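Local coordinates for methylmalonyl-CoA carboxyltransferase 12S subunit (Propionibacterium freudenreichii, PDB 1ON3), which transfers the carboxyl group of methylmalonyl-CoA to the biotin of the 1.3S subunit and, as a homohexamer, forms the core of the transcarboxylase complex, at residues 477-480 against 481-485; 11-14 against 15-19; 255-258 against 259-263. One frame throughout, in Å; residues are numbered along the deposited sequence.

Interaction 1: 477-480 against 481-485; sequences PYVA and AARGQ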
loop_
_atom_site.group_PDB
_atom_site.type_symbol
_atom_site.label_atom_id
_atom_site.label_comp_id
_atom_site.label_asym_id
_atom_site.label_seq_id
_atom_site.Cartn_x
_atom_site.Cartn_y
_atom_site.Cartn_z
ATOM N N PRO E 477 -6.590 41.224 -20.381
ATOM C CA PRO E 477 -7.160 40.282 -19.412
ATOM C C PRO E 477 -8.296 39.482 -20.047
ATOM O O PRO E 477 -8.521 38.323 -19.720
ATOM C CB PRO E 477 -7.683 41.196 -18.303
ATOM C CG PRO E 477 -6.829 42.412 -18.408
ATOM C CD PRO E 477 -6.674 42.613 -19.881
ATOM N N TYR E 478 -9.017 40.124 -20.960
ATOM C CA TYR E 478 -10.143 39.474 -21.610
ATOM C C TYR E 478 -9.753 38.347 -22.552
ATOM O O TYR E 478 -10.496 37.380 -22.701
ATOM C CB TYR E 478 -10.989 40.521 -22.330
ATOM C CG TYR E 478 -11.553 41.541 -21.371
ATOM C CD1 TYR E 478 -10.880 42.740 -21.111
ATOM C CD2 TYR E 478 -12.728 41.281 -20.671
ATOM C CE1 TYR E 478 -11.370 43.656 -20.170
ATOM C CE2 TYR E 478 -13.224 42.186 -19.726
ATOM C CZ TYR E 478 -12.544 43.366 -19.483
ATOM O OH TYR E 478 -13.042 44.246 -18.550
ATOM N N VAL E 479 -8.597 38.459 -23.194
ATOM C CA VAL E 479 -8.175 37.389 -24.083
ATOM C C VAL E 479 -7.674 36.229 -23.215
ATOM O O VAL E 479 -7.898 35.061 -23.535
ATOM C CB VAL E 479 -7.030 37.817 -25.011
ATOM C CG1 VAL E 479 -6.674 36.658 -25.945
ATOM C CG2 VAL E 479 -7.433 39.046 -25.814
ATOM N N ALA E 480 -6.981 36.553 -22.127
ATOM C CA ALA E 480 -6.482 35.509 -21.235
ATOM C C ALA E 480 -7.682 34.718 -20.732
ATOM O O ALA E 480 -7.659 33.487 -20.693
ATOM C CB ALA E 480 -5.712 36.124 -20.054
ATOM N N ALA E 481 -8.741 35.431 -20.365
ATOM C CA ALA E 481 -9.947 34.787 -19.872
ATOM C C ALA E 481 -10.652 34.038 -21.001
ATOM O O ALA E 481 -11.226 32.962 -20.789
ATOM C CB ALA E 481 -10.881 35.835 -19.262
ATOM N N ALA E 482 -10.617 34.618 -22.198
ATOM C CA ALA E 482 -11.237 34.004 -23.368
ATOM C C ALA E 482 -10.629 32.619 -23.583
ATOM O O ALA E 482 -11.342 31.643 -23.840
ATOM C CB ALA E 482 -11.003 34.874 -24.610
ATOM N N ARG E 483 -9.306 32.543 -23.469
ATOM C CA ARG E 483 -8.589 31.286 -23.657
ATOM C C ARG E 483 -8.633 30.368 -22.442
ATOM O O ARG E 483 -8.163 29.230 -22.498
ATOM C CB ARG E 483 -7.136 31.572 -24.023
ATOM C CG ARG E 483 -6.971 32.250 -25.365
ATOM C CD ARG E 483 -7.422 31.329 -26.498
ATOM N NE ARG E 483 -6.770 31.695 -27.750
ATOM C CZ ARG E 483 -7.104 32.742 -28.496
ATOM N NH1 ARG E 483 -8.102 33.536 -28.123
ATOM N NH2 ARG E 483 -6.424 33.009 -29.604
ATOM N N GLY E 484 -9.185 30.858 -21.339
ATOM C CA GLY E 484 -9.277 30.031 -20.146
ATOM C C GLY E 484 -8.019 30.017 -19.297
ATOM O O GLY E 484 -7.908 29.208 -18.371
ATOM N N GLN E 485 -7.068 30.902 -19.607
ATOM C CA GLN E 485 -5.827 30.982 -18.840
ATOM C C GLN E 485 -6.064 31.601 -17.468
ATOM O O GLN E 485 -5.225 31.488 -16.574
ATOM C CB GLN E 485 -4.760 31.719 -19.655
ATOM C CG GLN E 485 -4.365 30.879 -20.874
ATOM C CD GLN E 485 -3.147 31.386 -21.607
ATOM O OE1 GLN E 485 -2.236 31.945 -21.003
ATOM N NE2 GLN E 485 -3.111 31.166 -22.917
#
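Ala-481 opens the second half of this short helix by giving its backbone N to the carbonyl O of Pro-477, 3.0 Å away, and its CB rests against the same oxygen. This methyl also packs on Val-489 of its own chain and on Phe-65 of a second subunit. Ala-482 follows with N to Tyr-478 O at 2.8 Å. The donor stands 35° out of the carbonyl plane, and the Ala-482 methyl sits close to the oxygens of both Tyr-478 and Val-479. The helix thus lies against strand 488-489, at the edge of the C-terminal sheet, and at a subunit junction where the Tyr-478 ring meets Phe-65 of the second subunit edge-to-face. Arg-483 N bonds to Val-479 O at 2.9 Å. Its CG stands anti to the carbonyl carbon (chi1 -66°), which lays the methylene against that oxygen, 3.5 Å from CG to Val-479 O. The chain then bends at chi2 and runs alongside Val-479, pointing the same way, until NH1 comes within 4.1 Å of Val-479 CG1. Its NE forms a salt bridge with Asp-149 of a third subunit. Gly-484 ends the helix as a Schellman motif: its phi is positive (84°), and its N bonds back to Ala-481 O. Gln-485 N reaches back five residues to Ala-480 O, 2.9 Å away, while Gln-485 CB lies beside the same oxygen. In the conformer given, NE2 bonds to the backbone O of Ile-148 in the third subunit, and both Gln-485 and Ala-480 pack on Ile-436.

Interaction 2: 11-14 against 15-19; sequences TMEG and RVEQL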
loop_
_atom_site.group_PDB
_atom_site.type_symbol
_atom_site.label_atom_id
_atom_site.label_comp_id
_atom_site.label_asym_id
_atom_site.label_seq_id
_atom_site.Cartn_x
_atom_site.Cartn_y
_atom_site.Cartn_z
ATOM N N THR E 11 22.672 7.136 52.111
ATOM C CA THR E 11 21.218 7.096 52.317
ATOM C C THR E 11 20.477 7.670 51.104
ATOM O O THR E 11 21.010 8.516 50.391
ATOM C CB THR E 11 20.799 7.912 53.554
ATOM O OG1 THR E 11 20.998 9.304 53.292
ATOM C CG2 THR E 11 21.633 7.516 54.774
ATOM N N MET E 12 19.244 7.227 50.872
ATOM C CA MET E 12 18.488 7.727 49.725
ATOM C C MET E 12 18.397 9.246 49.758
ATOM O O MET E 12 18.605 9.908 48.740
ATOM C CB MET E 12 17.076 7.135 49.691
ATOM C CG MET E 12 16.282 7.525 48.440
ATOM S SD MET E 12 17.048 6.947 46.892
ATOM C CE MET E 12 16.474 5.239 46.805
ATOM N N GLU E 13 18.079 9.787 50.929
ATOM C CA GLU E 13 17.966 11.229 51.107
ATOM C C GLU E 13 19.291 11.877 50.738
ATOM O O GLU E 13 19.325 12.938 50.113
ATOM C CB GLU E 13 17.624 11.558 52.561
ATOM C CG GLU E 13 17.495 13.042 52.846
ATOM C CD GLU E 13 16.260 13.649 52.211
ATOM O OE1 GLU E 13 16.139 13.604 50.966
ATOM O OE2 GLU E 13 15.406 14.172 52.960
ATOM N N GLY E 14 20.383 11.238 51.146
ATOM C CA GLY E 14 21.698 11.757 50.827
ATOM C C GLY E 14 21.921 11.724 49.323
ATOM O O GLY E 14 22.473 12.662 48.742
ATOM N N ARG E 15 21.480 10.646 48.681
ATOM C CA ARG E 15 21.660 10.509 47.239
ATOM C C ARG E 15 20.793 11.475 46.450
ATOM O O ARG E 15 21.183 11.904 45.365
ATOM C CB ARG E 15 21.379 9.074 46.799
ATOM C CG ARG E 15 22.427 8.087 47.274
ATOM C CD ARG E 15 22.162 6.707 46.708
ATOM N NE ARG E 15 22.983 5.687 47.350
ATOM C CZ ARG E 15 23.182 4.473 46.853
ATOM N NH1 ARG E 15 22.622 4.126 45.698
ATOM N NH2 ARG E 15 23.940 3.602 47.507
ATOM N N VAL E 16 19.616 11.811 46.977
ATOM C CA VAL E 16 18.746 12.764 46.287
ATOM C C VAL E 16 19.380 14.160 46.358
ATOM O O VAL E 16 19.325 14.928 45.397
ATOM C CB VAL E 16 17.325 12.789 46.914
ATOM C CG1 VAL E 16 16.545 13.978 46.400
ATOM C CG2 VAL E 16 16.576 11.480 46.557
ATOM N N GLU E 17 19.988 14.487 47.496
ATOM C CA GLU E 17 20.641 15.786 47.649
ATOM C C GLU E 17 21.894 15.828 46.767
ATOM O O GLU E 17 22.182 16.833 46.111
ATOM C CB GLU E 17 21.035 16.023 49.114
ATOM C CG GLU E 17 19.856 16.328 50.038
ATOM C CD GLU E 17 20.263 16.410 51.504
ATOM O OE1 GLU E 17 19.405 16.777 52.341
ATOM O OE2 GLU E 17 21.435 16.099 51.821
ATOM N N GLN E 18 22.639 14.733 46.773
ATOM C CA GLN E 18 23.850 14.621 45.969
ATOM C C GLN E 18 23.478 14.812 44.501
ATOM O O GLN E 18 24.153 15.533 43.756
ATOM C CB GLN E 18 24.479 13.239 46.195
ATOM C CG GLN E 18 25.674 12.900 45.314
ATOM C CD GLN E 18 26.246 11.530 45.643
ATOM O OE1 GLN E 18 25.515 10.545 45.717
ATOM N NE2 GLN E 18 27.563 11.464 45.845
ATOM N N LEU E 19 22.387 14.173 44.088
ATOM C CA LEU E 19 21.927 14.286 42.706
ATOM C C LEU E 19 21.727 15.739 42.317
ATOM O O LEU E 19 22.209 16.181 41.272
ATOM C CB LEU E 19 20.619 13.512 42.511
ATOM C CG LEU E 19 19.928 13.683 41.144
ATOM C CD1 LEU E 19 20.872 13.287 40.003
ATOM C CD2 LEU E 19 18.667 12.832 41.113
#
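Arg-15 lies back along the first turn of its helix, over the carbonyls of Met-12 and Thr-11. Its CB meets Met-12 O at 3.5 Å and, slightly farther off, Thr-11 O. CG stands anti to the carbonyl carbon (chi1 -69°), which brings it to 3.5 Å from Thr-11 O, the oxygen that also accepts the Arg-15 backbone N. From there the chain runs extended past CD, and NE gives a hydrogen bond to the backbone O of Ala-9. The side chain also packs on Leu-8. At the tip, NH1 binds the backbone O of Pro-432 in a neighbouring subunit, so the outstretched guanidinium ties the residues before the helix to the subunit interface. Thr-11 is the N-cap of helix 12-27. Its OG1 accepts from Gly-14 N at 3.0 Å, satisfying an amide of the first turn that has no carbonyl one turn earlier in the helix. The ladder that Arg-15 N opens continues with Val-16 N to Met-12 O, Glu-17 N to Glu-13 O and Gln-18 N to Gly-14 O. Val-16 CG2 lies 4.4 Å from Met-12 CG, a loose apolar contact beside Ser-433 and Asp-491 of the neighbouring subunit. On the exposed side Glu-17 CG lies 3.4 Å from Glu-13 O, and the two carboxylates approach to 4.8 Å between Glu-13 OE1 and Glu-17 OE1. Their like charges probably repel mildly; a long, weak ion pair from Glu-13 to Arg-279 of the neighbouring subunit may ease this.

Interaction 3: 255-258 against 259-263; sequences LPQN and NTEEA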
loop_
_atom_site.group_PDB
_atom_site.type_symbol
_atom_site.label_atom_id
_atom_site.label_comp_id
_atom_site.label_asym_id
_atom_site.label_seq_id
_atom_site.Cartn_x
_atom_site.Cartn_y
_atom_site.Cartn_z
ATOM N N LEU E 255 3.763 26.935 10.899
ATOM C CA LEU E 255 4.027 25.554 10.515
ATOM C C LEU E 255 3.313 24.440 11.256
ATOM O O LEU E 255 3.005 24.546 12.440
ATOM C CB LEU E 255 5.541 25.274 10.609
ATOM C CG LEU E 255 6.472 26.388 10.106
ATOM C CD1 LEU E 255 7.949 26.017 10.361
ATOM C CD2 LEU E 255 6.224 26.608 8.619
ATOM N N PRO E 256 3.053 23.341 10.551
ATOM C CA PRO E 256 2.394 22.183 11.157
ATOM C C PRO E 256 3.464 21.461 11.992
ATOM O O PRO E 256 4.655 21.790 11.901
ATOM C CB PRO E 256 1.985 21.362 9.948
ATOM C CG PRO E 256 3.126 21.642 8.972
ATOM C CD PRO E 256 3.292 23.125 9.110
ATOM N N GLN E 257 3.044 20.504 12.815
ATOM C CA GLN E 257 3.977 19.729 13.619
ATOM C C GLN E 257 4.841 18.833 12.739
ATOM O O GLN E 257 6.033 18.639 13.009
ATOM C CB GLN E 257 3.215 18.844 14.595
ATOM C CG GLN E 257 2.595 19.584 15.751
ATOM C CD GLN E 257 3.650 20.192 16.653
ATOM O OE1 GLN E 257 4.049 21.342 16.475
ATOM N NE2 GLN E 257 4.123 19.408 17.620
ATOM N N ASN E 258 4.228 18.275 11.696
ATOM C CA ASN E 258 4.912 17.366 10.779
ATOM C C ASN E 258 4.186 17.339 9.435
ATOM O O ASN E 258 3.173 18.022 9.262
ATOM C CB ASN E 258 4.966 15.958 11.387
ATOM C CG ASN E 258 3.597 15.428 11.735
ATOM O OD1 ASN E 258 2.806 15.131 10.855
ATOM N ND2 ASN E 258 3.308 15.312 13.033
ATOM N N ASN E 259 4.688 16.553 8.491
ATOM C CA ASN E 259 4.092 16.536 7.160
ATOM C C ASN E 259 2.740 15.838 6.984
ATOM O O ASN E 259 2.228 15.782 5.867
ATOM C CB ASN E 259 5.095 15.988 6.130
ATOM C CG ASN E 259 5.366 14.502 6.291
ATOM O OD1 ASN E 259 4.760 13.838 7.117
ATOM N ND2 ASN E 259 6.282 13.973 5.483
ATOM N N THR E 260 2.161 15.304 8.061
ATOM C CA THR E 260 0.868 14.633 7.946
ATOM C C THR E 260 -0.267 15.596 8.315
ATOM O O THR E 260 -1.444 15.233 8.222
ATOM C CB THR E 260 0.751 13.396 8.887
ATOM O OG1 THR E 260 0.787 13.830 10.251
ATOM C CG2 THR E 260 1.891 12.419 8.652
ATOM N N GLU E 261 0.083 16.819 8.707
ATOM C CA GLU E 261 -0.913 17.821 9.120
ATOM C C GLU E 261 -0.763 19.180 8.416
ATOM O O GLU E 261 0.282 19.496 7.848
ATOM C CB GLU E 261 -0.789 18.066 10.632
ATOM C CG GLU E 261 -0.960 16.824 11.501
ATOM C CD GLU E 261 -0.244 16.938 12.842
ATOM O OE1 GLU E 261 -0.047 18.073 13.337
ATOM O OE2 GLU E 261 0.113 15.883 13.410
ATOM N N GLU E 262 -1.820 19.984 8.460
ATOM C CA GLU E 262 -1.760 21.330 7.908
ATOM C C GLU E 262 -1.641 22.145 9.184
ATOM O O GLU E 262 -2.121 21.708 10.237
ATOM C CB GLU E 262 -3.046 21.690 7.162
ATOM C CG GLU E 262 -2.994 23.066 6.521
ATOM C CD GLU E 262 -4.180 23.341 5.613
ATOM O OE1 GLU E 262 -4.212 24.437 5.001
ATOM O OE2 GLU E 262 -5.069 22.463 5.512
ATOM N N ALA E 263 -1.002 23.307 9.122
ATOM C CA ALA E 263 -0.832 24.108 10.331
ATOM C C ALA E 263 -2.175 24.488 10.952
ATOM O O ALA E 263 -3.164 24.704 10.245
ATOM C CB ALA E 263 -0.037 25.367 10.019
HETATM O O HOH W 1 0.287 20.667 13.018
#
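Hydrogen bonds centre on the side-chain amide of Asn-258. Its OD1 accepts the backbone N of Thr-260 at 2.9 Å, in the carbonyl plane; the Thr-260 hydroxyl OG1 lies at 2.5 Å from the same OD1, so short that the exact geometry is doubtful. With CG between the backbone N and the carbonyl carbon (chi1 57°), the amide folds forward over the residues that follow. Its other end, ND2, reaches Glu-261 OE2 at 3.3 Å from above the carboxylate plane, the two flat groups being turned 74° apart. The same ND2 also binds Gly-130 O, so both ends of the amide are engaged and its rotation is fixed. These bonds reinforce a type I beta turn from Asn-258 to Glu-261, whose closing backbone bond, Glu-261 N to Asn-258 O, is weak at 3.4 Å. The Asn-258 OD1 to Thr-260 N bond makes an Asx turn at its start. A water bridges the two arms of the loop, donating to Glu-261 OE1 at 2.6 Å and accepting from Gln-257 N; the Gln-257 and Glu-261 side chains run side by side next to it. Apolar contact comes at the base, where Pro-256 CD meets Ala-263 CB at 4.1 Å; Pro-256 CB adds a carbon-to-carbonyl contact with Glu-261 O. Asn-361 ND2 donates to the carbonyls of Asn-259 and Glu-261, while a salt bridge joins Glu-262 to Arg-326.

How the interactions relate
Interactions 1 and 2 lie on opposite sides of the chain's centre, their own centres about 79 Å apart, whereas interaction 3 sits closer in, within the loop between helices 241-253 and 278-281. The first two are opposite helix ends: 477-485 is a largely buried C-terminal end between subunits, and 11-19 a surface N-terminal start. They meet across the hexamer, where Tyr-478 packs on Leu-19 of another copy. Backbone ladders dominate both, with long arginines reaching other subunits. Interaction 3, partly buried, has no helix and relies on side-chain amide, carboxylate and water bonds, and the outside partners named for it lie in its own chain.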